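Local coordinates for protein putative hydrolase (Acinetobacter sp. NBRC 100985, PDB 4XUK) that probably hydrolyses organophosphate triesters and lactones at a two-zinc centre, as a hydrolase of the metallo-beta-lactamase superfamily, at residues H113-S118 with I164-A169; A123-A128 with A169-K174; T129-N134 with R176-K181. The protein carries 2 engineered substitutions. One frame throughout, in Å; residues are numbered along the deposited sequence.

Interaction 1: H113-S118 with I164-A169; sequences HVCGIS and IKQAIA. With ZN (zinc ion), chain C.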
loop_
_atom_site.group_PDB
_atom_site.type_symbol
_atom_site.label_atom_id
_atom_site.label_comp_id
_atom_site.label_asym_id
_atom_site.label_seq_id
_atom_site.Cartn_x
_atom_site.Cartn_y
_atom_site.Cartn_z
ATOM N N HIS A 113 7.232 -19.996 -6.406
ATOM C CA HIS A 113 5.979 -19.922 -7.143
ATOM C C HIS A 113 5.241 -21.249 -7.173
ATOM O O HIS A 113 4.001 -21.273 -7.117
ATOM C CB HIS A 113 6.248 -19.402 -8.552
ATOM C CG HIS A 113 6.919 -18.070 -8.548
ATOM N ND1 HIS A 113 6.242 -16.901 -8.797
ATOM C CD2 HIS A 113 8.191 -17.715 -8.242
ATOM C CE1 HIS A 113 7.074 -15.882 -8.671
ATOM N NE2 HIS A 113 8.265 -16.352 -8.349
ATOM N N VAL A 114 5.995 -22.346 -7.253
ATOM C CA VAL A 114 5.394 -23.674 -7.371
ATOM C C VAL A 114 5.271 -24.451 -6.048
ATOM O O VAL A 114 4.301 -25.189 -5.862
ATOM C CB VAL A 114 6.124 -24.537 -8.430
ATOM C CG1 VAL A 114 7.558 -24.818 -8.009
ATOM C CG2 VAL A 114 5.378 -25.852 -8.648
ATOM N N CYS A 115 6.230 -24.295 -5.131
ATOM C CA CYS A 115 6.253 -25.158 -3.934
ATOM C C CYS A 115 4.980 -25.059 -3.088
ATOM O O CYS A 115 4.544 -26.045 -2.480
ATOM C CB CYS A 115 7.488 -24.886 -3.069
ATOM S SG CYS A 115 8.997 -25.684 -3.670
ATOM N N GLY A 116 4.363 -23.880 -3.076
ATOM C CA GLY A 116 3.127 -23.681 -2.331
ATOM C C GLY A 116 1.939 -24.535 -2.743
ATOM O O GLY A 116 0.911 -24.513 -2.057
ATOM N N ILE A 117 2.042 -25.281 -3.844
ATOM C CA ILE A 117 0.934 -26.164 -4.209
ATOM C C ILE A 117 0.842 -27.394 -3.306
ATOM O O ILE A 117 -0.194 -28.070 -3.271
ATOM C CB ILE A 117 0.943 -26.598 -5.712
ATOM C CG1 ILE A 117 2.140 -27.512 -6.040
ATOM C CG2 ILE A 117 0.923 -25.366 -6.623
ATOM C CD1 ILE A 117 2.211 -27.939 -7.521
ATOM N N SER A 118 1.912 -27.668 -2.563
ATOM C CA SER A 118 1.967 -28.837 -1.694
ATOM C C SER A 118 2.609 -28.477 -0.360
ATOM O O SER A 118 3.276 -27.448 -0.243
ATOM C CB SER A 118 2.784 -29.954 -2.363
ATOM O OG SER A 118 2.194 -30.361 -3.585
ATOM N N ILE A 164 10.981 -28.840 -7.149
ATOM C CA ILE A 164 9.904 -28.799 -8.135
ATOM C C ILE A 164 9.199 -30.151 -8.195
ATOM O O ILE A 164 7.973 -30.224 -8.159
ATOM C CB ILE A 164 10.439 -28.439 -9.542
ATOM C CG1 ILE A 164 10.925 -26.986 -9.586
ATOM C CG2 ILE A 164 9.367 -28.671 -10.601
ATOM C CD1 ILE A 164 11.729 -26.627 -10.837
ATOM N N LYS A 165 9.993 -31.213 -8.293
ATOM C CA LYS A 165 9.457 -32.555 -8.393
ATOM C C LYS A 165 8.629 -32.926 -7.174
ATOM O O LYS A 165 7.547 -33.493 -7.325
ATOM C CB LYS A 165 10.580 -33.569 -8.663
ATOM C CG LYS A 165 11.035 -33.563 -10.113
ATOM C CD LYS A 165 12.272 -34.432 -10.332
ATOM C CE LYS A 165 12.563 -34.575 -11.821
ATOM N NZ LYS A 165 13.695 -35.510 -12.046
ATOM N N GLN A 166 9.100 -32.602 -5.988
ATOM C CA GLN A 166 8.339 -32.893 -4.808
ATOM C C GLN A 166 6.995 -32.159 -4.732
ATOM O O GLN A 166 6.057 -32.695 -4.306
ATOM C CB GLN A 166 9.157 -32.717 -3.531
ATOM C CG GLN A 166 9.618 -31.310 -3.261
ATOM C CD GLN A 166 8.638 -30.448 -2.484
ATOM O OE1 GLN A 166 8.465 -29.263 -2.726
ATOM N NE2 GLN A 166 8.021 -31.062 -1.548
ATOM N N ALA A 167 6.936 -30.948 -5.205
ATOM C CA ALA A 167 5.700 -30.189 -5.139
ATOM C C ALA A 167 4.673 -30.738 -6.115
ATOM O O ALA A 167 3.490 -30.836 -5.787
ATOM C CB ALA A 167 5.969 -28.732 -5.428
ATOM N N ILE A 168 5.120 -31.083 -7.316
ATOM C CA ILE A 168 4.188 -31.449 -8.385
ATOM C C ILE A 168 3.820 -32.929 -8.416
ATOM O O ILE A 168 2.819 -33.306 -9.026
ATOM C CB ILE A 168 4.708 -31.026 -9.770
ATOM C CG1 ILE A 168 5.903 -31.879 -10.196
ATOM C CG2 ILE A 168 5.065 -29.540 -9.782
ATOM C CD1 ILE A 168 6.358 -31.578 -11.605
ATOM N N ALA A 169 4.638 -33.764 -7.781
ATOM C CA ALA A 169 4.378 -35.201 -7.679
ATOM C C ALA A 169 2.947 -35.579 -7.262
ATOM O O ALA A 169 2.337 -36.446 -7.897
ATOM C CB ALA A 169 5.421 -35.873 -6.764
HETATM ZN ZN ZN C . 9.995 -15.408 -7.909
#

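Interaction 2: A123-A128 with A169-K174; sequences ANFPNA and APYQAK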
loop_
_atom_site.group_PDB
_atom_site.type_symbol
_atom_site.label_atom_id
_atom_site.label_comp_id
_atom_site.label_asym_id
_atom_site.label_seq_id
_atom_site.Cartn_x
_atom_site.Cartn_y
_atom_site.Cartn_z
ATOM N N ALA A 123 -0.781 -32.585 -1.558
ATOM C CA ALA A 123 -1.371 -31.433 -2.233
ATOM C C ALA A 123 -2.056 -30.522 -1.234
ATOM O O ALA A 123 -2.718 -30.997 -0.300
ATOM C CB ALA A 123 -2.365 -31.884 -3.316
ATOM N N ASN A 124 -1.868 -29.218 -1.401
ATOM C CA ASN A 124 -2.652 -28.272 -0.629
ATOM C C ASN A 124 -4.000 -28.031 -1.283
ATOM O O ASN A 124 -4.927 -27.607 -0.615
ATOM C CB ASN A 124 -1.930 -26.931 -0.479
ATOM C CG ASN A 124 -0.873 -26.948 0.605
ATOM O OD1 ASN A 124 -0.984 -27.667 1.594
ATOM N ND2 ASN A 124 0.154 -26.129 0.431
ATOM N N PHE A 125 -4.105 -28.285 -2.586
ATOM C CA PHE A 125 -5.326 -27.948 -3.307
ATOM C C PHE A 125 -5.921 -29.178 -4.006
ATOM O O PHE A 125 -5.706 -29.396 -5.201
ATOM C CB PHE A 125 -5.044 -26.793 -4.270
ATOM C CG PHE A 125 -4.438 -25.591 -3.583
ATOM C CD1 PHE A 125 -5.245 -24.691 -2.904
ATOM C CD2 PHE A 125 -3.066 -25.391 -3.573
ATOM C CE1 PHE A 125 -4.703 -23.593 -2.243
ATOM C CE2 PHE A 125 -2.513 -24.298 -2.912
ATOM C CZ PHE A 125 -3.337 -23.396 -2.247
ATOM N N PRO A 126 -6.696 -29.972 -3.251
ATOM C CA PRO A 126 -7.083 -31.327 -3.666
ATOM C C PRO A 126 -7.994 -31.383 -4.896
ATOM O O PRO A 126 -8.045 -32.430 -5.534
ATOM C CB PRO A 126 -7.799 -31.887 -2.426
ATOM C CG PRO A 126 -8.272 -30.705 -1.683
ATOM C CD PRO A 126 -7.281 -29.598 -1.948
ATOM N N ASN A 127 -8.661 -30.285 -5.242
ATOM C CA ASN A 127 -9.543 -30.264 -6.409
ATOM C C ASN A 127 -8.995 -29.468 -7.591
ATOM O O ASN A 127 -9.705 -29.207 -8.564
ATOM C CB ASN A 127 -10.905 -29.718 -6.006
ATOM C CG ASN A 127 -11.541 -30.540 -4.921
ATOM O OD1 ASN A 127 -11.553 -31.765 -5.000
ATOM N ND2 ASN A 127 -12.036 -29.883 -3.882
ATOM N N ALA A 128 -7.724 -29.098 -7.508
ATOM C CA ALA A 128 -7.136 -28.214 -8.498
ATOM C C ALA A 128 -6.281 -28.955 -9.511
ATOM O O ALA A 128 -5.566 -29.915 -9.178
ATOM C CB ALA A 128 -6.290 -27.144 -7.812
ATOM N N ALA A 169 4.638 -33.764 -7.781
ATOM C CA ALA A 169 4.378 -35.201 -7.679
ATOM C C ALA A 169 2.947 -35.579 -7.262
ATOM O O ALA A 169 2.337 -36.446 -7.897
ATOM C CB ALA A 169 5.421 -35.873 -6.764
ATOM N N PRO A 170 2.402 -34.937 -6.202
ATOM C CA PRO A 170 1.029 -35.264 -5.801
ATOM C C PRO A 170 0.010 -34.918 -6.882
ATOM O O PRO A 170 -1.046 -35.552 -6.933
ATOM C CB PRO A 170 0.798 -34.366 -4.578
ATOM C CG PRO A 170 2.143 -34.069 -4.052
ATOM C CD PRO A 170 3.024 -33.982 -5.263
ATOM N N TYR A 171 0.300 -33.929 -7.723
ATOM C CA TYR A 171 -0.650 -33.564 -8.768
ATOM C C TYR A 171 -0.500 -34.461 -9.995
ATOM O O TYR A 171 -1.499 -34.864 -10.595
ATOM C CB TYR A 171 -0.534 -32.080 -9.133
ATOM C CG TYR A 171 -0.955 -31.175 -8.002
ATOM C CD1 TYR A 171 -0.075 -30.875 -6.961
ATOM C CD2 TYR A 171 -2.237 -30.646 -7.952
ATOM C CE1 TYR A 171 -0.466 -30.053 -5.898
ATOM C CE2 TYR A 171 -2.633 -29.814 -6.903
ATOM C CZ TYR A 171 -1.744 -29.529 -5.881
ATOM O OH TYR A 171 -2.140 -28.713 -4.831
ATOM N N GLN A 172 0.741 -34.777 -10.361
ATOM C CA GLN A 172 0.994 -35.775 -11.405
ATOM C C GLN A 172 0.320 -37.109 -11.083
ATOM O O GLN A 172 -0.293 -37.736 -11.955
ATOM C CB GLN A 172 2.497 -35.977 -11.595
ATOM C CG GLN A 172 3.208 -34.815 -12.313
ATOM C CD GLN A 172 4.710 -35.015 -12.336
ATOM O OE1 GLN A 172 5.313 -35.379 -11.320
ATOM N NE2 GLN A 172 5.320 -34.813 -13.498
ATOM N N ALA A 173 0.424 -37.535 -9.827
ATOM C CA ALA A 173 -0.220 -38.774 -9.382
ATOM C C ALA A 173 -1.737 -38.795 -9.629
ATOM O O ALA A 173 -2.318 -39.863 -9.841
ATOM C CB ALA A 173 0.076 -39.021 -7.925
ATOM N N LYS A 174 -2.373 -37.625 -9.596
ATOM C CA LYS A 174 -3.813 -37.527 -9.835
ATOM C C LYS A 174 -4.140 -37.115 -11.263
ATOM O O LYS A 174 -5.307 -36.845 -11.574
ATOM C CB LYS A 174 -4.448 -36.516 -8.874
ATOM C CG LYS A 174 -4.460 -36.960 -7.412
ATOM C CD LYS A 174 -5.872 -37.265 -6.951
ATOM C CE LYS A 174 -5.930 -37.466 -5.441
ATOM N NZ LYS A 174 -7.328 -37.355 -4.925
#

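Interaction 3: T129-N134 with R176-K181; sequences TVYVSN and RFKTYK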
loop_
_atom_site.group_PDB
_atom_site.type_symbol
_atom_site.label_atom_id
_atom_site.label_comp_id
_atom_site.label_asym_id
_atom_site.label_seq_id
_atom_site.Cartn_x
_atom_site.Cartn_y
_atom_site.Cartn_z
ATOM N N THR A 129 -6.331 -28.494 -10.749
ATOM C CA THR A 129 -5.302 -28.895 -11.682
ATOM C C THR A 129 -4.343 -27.745 -11.975
ATOM O O THR A 129 -4.734 -26.567 -12.118
ATOM C CB THR A 129 -5.865 -29.619 -12.935
ATOM O OG1 THR A 129 -5.209 -29.172 -14.135
ATOM C CG2 THR A 129 -7.328 -29.433 -13.022
ATOM N N VAL A 130 -3.074 -28.121 -12.009
ATOM C CA VAL A 130 -1.961 -27.199 -12.086
ATOM C C VAL A 130 -1.475 -27.139 -13.530
ATOM O O VAL A 130 -1.287 -28.191 -14.178
ATOM C CB VAL A 130 -0.826 -27.682 -11.155
ATOM C CG1 VAL A 130 0.410 -26.823 -11.313
ATOM C CG2 VAL A 130 -1.299 -27.695 -9.700
ATOM N N TYR A 131 -1.311 -25.914 -14.033
ATOM C CA TYR A 131 -0.795 -25.663 -15.385
ATOM C C TYR A 131 0.497 -24.864 -15.350
ATOM O O TYR A 131 0.648 -23.936 -14.542
ATOM C CB TYR A 131 -1.774 -24.816 -16.191
ATOM C CG TYR A 131 -3.046 -25.503 -16.591
ATOM C CD1 TYR A 131 -4.100 -25.637 -15.696
ATOM C CD2 TYR A 131 -3.208 -25.984 -17.879
ATOM C CE1 TYR A 131 -5.284 -26.265 -16.077
ATOM C CE2 TYR A 131 -4.380 -26.612 -18.268
ATOM C CZ TYR A 131 -5.412 -26.740 -17.365
ATOM O OH TYR A 131 -6.572 -27.364 -17.762
ATOM N N VAL A 132 1.399 -25.181 -16.271
ATOM C CA VAL A 132 2.611 -24.388 -16.473
ATOM C C VAL A 132 2.975 -24.581 -17.950
ATOM O O VAL A 132 2.500 -25.537 -18.586
ATOM C CB VAL A 132 3.736 -24.876 -15.529
ATOM C CG1 VAL A 132 4.224 -26.264 -15.964
ATOM C CG2 VAL A 132 4.877 -23.864 -15.453
ATOM N N SER A 133 3.780 -23.690 -18.522
ATOM C CA SER A 133 4.041 -23.792 -19.956
ATOM C C SER A 133 4.855 -25.038 -20.315
ATOM O O SER A 133 5.669 -25.520 -19.518
ATOM C CB SER A 133 4.742 -22.543 -20.485
ATOM O OG SER A 133 6.140 -22.621 -20.276
ATOM N N ASN A 134 4.617 -25.532 -21.507
ATOM C CA ASN A 134 5.389 -26.599 -22.112
ATOM C C ASN A 134 6.898 -26.376 -22.041
ATOM O O ASN A 134 7.626 -27.206 -21.602
ATOM C CB ASN A 134 4.936 -26.852 -23.565
ATOM C CG ASN A 134 5.056 -25.611 -24.472
ATOM O OD1 ASN A 134 5.107 -24.489 -24.034
ATOM N ND2 ASN A 134 5.077 -25.847 -25.748
ATOM N N ARG A 176 -3.370 -34.402 -12.663
ATOM C CA ARG A 176 -3.745 -32.997 -12.579
ATOM C C ARG A 176 -2.564 -32.012 -12.637
ATOM O O ARG A 176 -2.606 -30.931 -12.100
ATOM C CB ARG A 176 -4.614 -32.732 -11.360
ATOM C CG ARG A 176 -5.792 -33.656 -11.218
ATOM C CD ARG A 176 -7.040 -33.058 -11.784
ATOM N NE ARG A 176 -8.012 -33.065 -10.757
ATOM C CZ ARG A 176 -8.801 -32.082 -10.376
ATOM N NH1 ARG A 176 -8.846 -30.893 -10.917
ATOM N NH2 ARG A 176 -9.558 -32.346 -9.393
ATOM N N PHE A 177 -1.519 -32.419 -13.315
ATOM C CA PHE A 177 -0.438 -31.500 -13.663
ATOM C C PHE A 177 -0.363 -31.444 -15.182
ATOM O O PHE A 177 -0.098 -32.458 -15.843
ATOM C CB PHE A 177 0.883 -31.979 -13.074
ATOM C CG PHE A 177 2.047 -31.093 -13.406
ATOM C CD1 PHE A 177 2.239 -29.900 -12.725
ATOM C CD2 PHE A 177 2.943 -31.452 -14.400
ATOM C CE1 PHE A 177 3.316 -29.081 -13.033
ATOM C CE2 PHE A 177 4.010 -30.640 -14.714
ATOM C CZ PHE A 177 4.198 -29.459 -14.031
ATOM N N LYS A 178 -0.597 -30.260 -15.735
ATOM C CA LYS A 178 -0.794 -30.117 -17.167
ATOM C C LYS A 178 0.190 -29.096 -17.716
ATOM O O LYS A 178 0.620 -28.189 -16.995
ATOM C CB LYS A 178 -2.219 -29.636 -17.447
ATOM C CG LYS A 178 -3.317 -30.468 -16.805
ATOM C CD LYS A 178 -3.342 -31.876 -17.379
ATOM C CE LYS A 178 -4.589 -32.634 -16.947
ATOM N NZ LYS A 178 -4.670 -33.951 -17.643
ATOM N N THR A 179 0.549 -29.239 -18.987
ATOM C CA THR A 179 1.306 -28.190 -19.666
ATOM C C THR A 179 0.499 -27.621 -20.830
ATOM O O THR A 179 -0.451 -28.255 -21.300
ATOM C CB THR A 179 2.699 -28.669 -20.131
ATOM O OG1 THR A 179 2.566 -29.647 -21.166
ATOM C CG2 THR A 179 3.465 -29.277 -18.960
ATOM N N TYR A 180 0.861 -26.416 -21.272
ATOM C CA TYR A 180 0.151 -25.755 -22.368
ATOM C C TYR A 180 1.130 -25.156 -23.367
ATOM O O TYR A 180 2.332 -25.039 -23.092
ATOM C CB TYR A 180 -0.786 -24.652 -21.849
ATOM C CG TYR A 180 -0.062 -23.546 -21.108
ATOM C CD1 TYR A 180 0.625 -22.549 -21.800
ATOM C CD2 TYR A 180 -0.054 -23.503 -19.721
ATOM C CE1 TYR A 180 1.297 -21.554 -21.134
ATOM C CE2 TYR A 180 0.615 -22.496 -19.038
ATOM C CZ TYR A 180 1.285 -21.529 -19.755
ATOM O OH TYR A 180 1.963 -20.525 -19.096
ATOM N N LYS A 181 0.611 -24.708 -24.484
ATOM C CA LYS A 181 1.396 -24.019 -25.474
ATOM C C LYS A 181 0.835 -22.639 -25.757
ATOM O O LYS A 181 -0.293 -22.389 -25.500
ATOM C CB LYS A 181 1.416 -24.846 -26.747
ATOM C CG LYS A 181 2.449 -25.921 -26.727
ATOM C CD LYS A 181 3.860 -25.353 -26.479
ATOM C CE LYS A 181 4.111 -24.037 -27.229
ATOM N NZ LYS A 181 4.475 -22.920 -26.339
HETATM O O HOH W 1 4.859 -21.126 -17.542
#

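Interaction 1: H113-S118 with I164-A169
Ala167 sets its methyl against the backbone of Val114 and Cys115; the methyl, the whole of its side chain, lies 3.9 Å from Cys115 CA and fits the close approach of the two backbones, CA of Cys115 and CA of Ala167 being 5.2 Å apart. Ile117 can be followed outward. From CB, its CG1 lies between the backbone N and the carbonyl carbon (chi1 67°), which turns it onto helix 151-173; there CG1 meets Ala167 O at 3.6 Å and, a little farther off, the Ala167 methyl. The tip, CD1, continues in an extended chain, lies beside the same Ala167 O and reaches Ile168 CG2 at 4.0 Å. The same Ile168 methyl receives Val114 CG2 at 3.9 Å, the two side chains crossing obliquely; these branched side chains pack beside the alanine.

Ser118 adds the polar element. Its OG donates to Ala167 O at 2.6 Å, in the carbonyl plane on a lone pair. At the kink around Pro170 and Tyr171, the N of Tyr171 makes no bond to the turn before, and the Ser118 hydroxyl gives Ala167 O a donor there. Cys115 turns its SG to a disulfide with Cys79. On the segment's far end His113 binds zinc through NE2, while Asp73 holds ND1. His108, His110, Asp112 and His113 together form the HxHxDH metal-binding motif of the metallo-beta-lactamase fold.

Interaction 2: A123-A128 with A169-K174
Ala123 and Pro170 bring the two backbones nearest, their CA atoms 5.8 Å apart, where the loop leaving the short hairpin 118-119/122-123 passes the last turns of helix 151-173 in the metallo-beta-lactamase fold. The loop has no regular structure beyond a type I beta turn from Phe125 to Ala128, and the helix is kinked at Pro170 and Tyr171. Small and rigid groups suit the near point: Ala123 CB faces Pro170 CB at 4.2 Å.

Tyr171 bridges the wider gap. With CG anti to its own carbonyl carbon (chi1 -66°), the ring extends from the helix into the bend of the loop, and Ala123 CB touches its CZ at 3.5 Å. At the tip, OH accepts a hydrogen bond from Phe125 N at 3.0 Å, with an N-H...O angle of 146°, and donates to Ile117 O. A phenol fits here because it combines an apolar ring with a hydroxyl able to serve both backbones. Phe125 turns its own ring off toward Leu88, Leu91 and Ile104, with its CB and near ring edge beside that oxygen. At the edge of the tyrosine ring carrying CD2, Ala128 O lies in the ring plane, 3.6 Å from that atom.

Interaction 3: T129-N134 with R176-K181
Val130 and Phe177 begin a parallel pairing of strands 129-133 and 177-180, whose axes differ in direction by 32°. The backbone bonds alternate as parallel strands require, each bonding residue reaching two neighbours on the partner. Val130 N donates to Arg176 O at 2.9 Å, and Lys178 N returns to Val130 O at 2.7 Å. The ladder lengthens farther on, where Tyr180 N reaches Val132 O at 3.3 Å, then closes with a shorter bond from Asn134 N to Tyr180 O. The ends of Asn134 and Lys181 are modelled implausibly close together, so their contact is doubtful.

Apolar packing occupies one face. Phe177 has CG anti to its backbone N (chi1 179°), and the ring lies by both valines: CD1 is 3.8 Å from Val130 CG1, and CZ is 3.7 Å from Val132 CG1. Beta-branched valines suit such an extended, buried strand.

CH-pi contacts involve both tyrosines. On the face opposite the valines, Lys178 CB sits over the Tyr131 ring, 4.1 Å from its centroid, so that the lysine's apolar root serves the packing. Near the strand end, Ser133 CA sits over one face of the Tyr180 ring, 3.7 Å from the centroid, while the tyrosine hydroxyl bonds Tyr204.

Ser133 OG bonds Gly200 O and also caps the following helix 134-141 at Glu136 N. Strand 129-133 pairs on its other side with strand 103-105, making 177-180 an outermost strand of the sheet; helix 151-173 packs on the face that carries Val130 and Phe177.

Helix 151-173 joins the three contacts: interactions 1 and 2 use successive parts of it and share Ala169, and interaction 3 pairs the strand that follows it with strand 129-133, in a beta-alpha-beta connection. Interaction 1 is the buried one, beside the zinc site, and relies on close aliphatic packing with a single hydroxyl bond. Interaction 2, farther out and partly buried, depends on one tyrosine, whose hydroxyl also reaches Ile117 of interaction 1. Interaction 3 is a backbone ladder, with buried valines and the exposed Thr179 on one face and Lys178 exposed on the opposite one. Ile168 against Phe177 and Tyr171 against Val130 continue the apolar layer between helix and sheet.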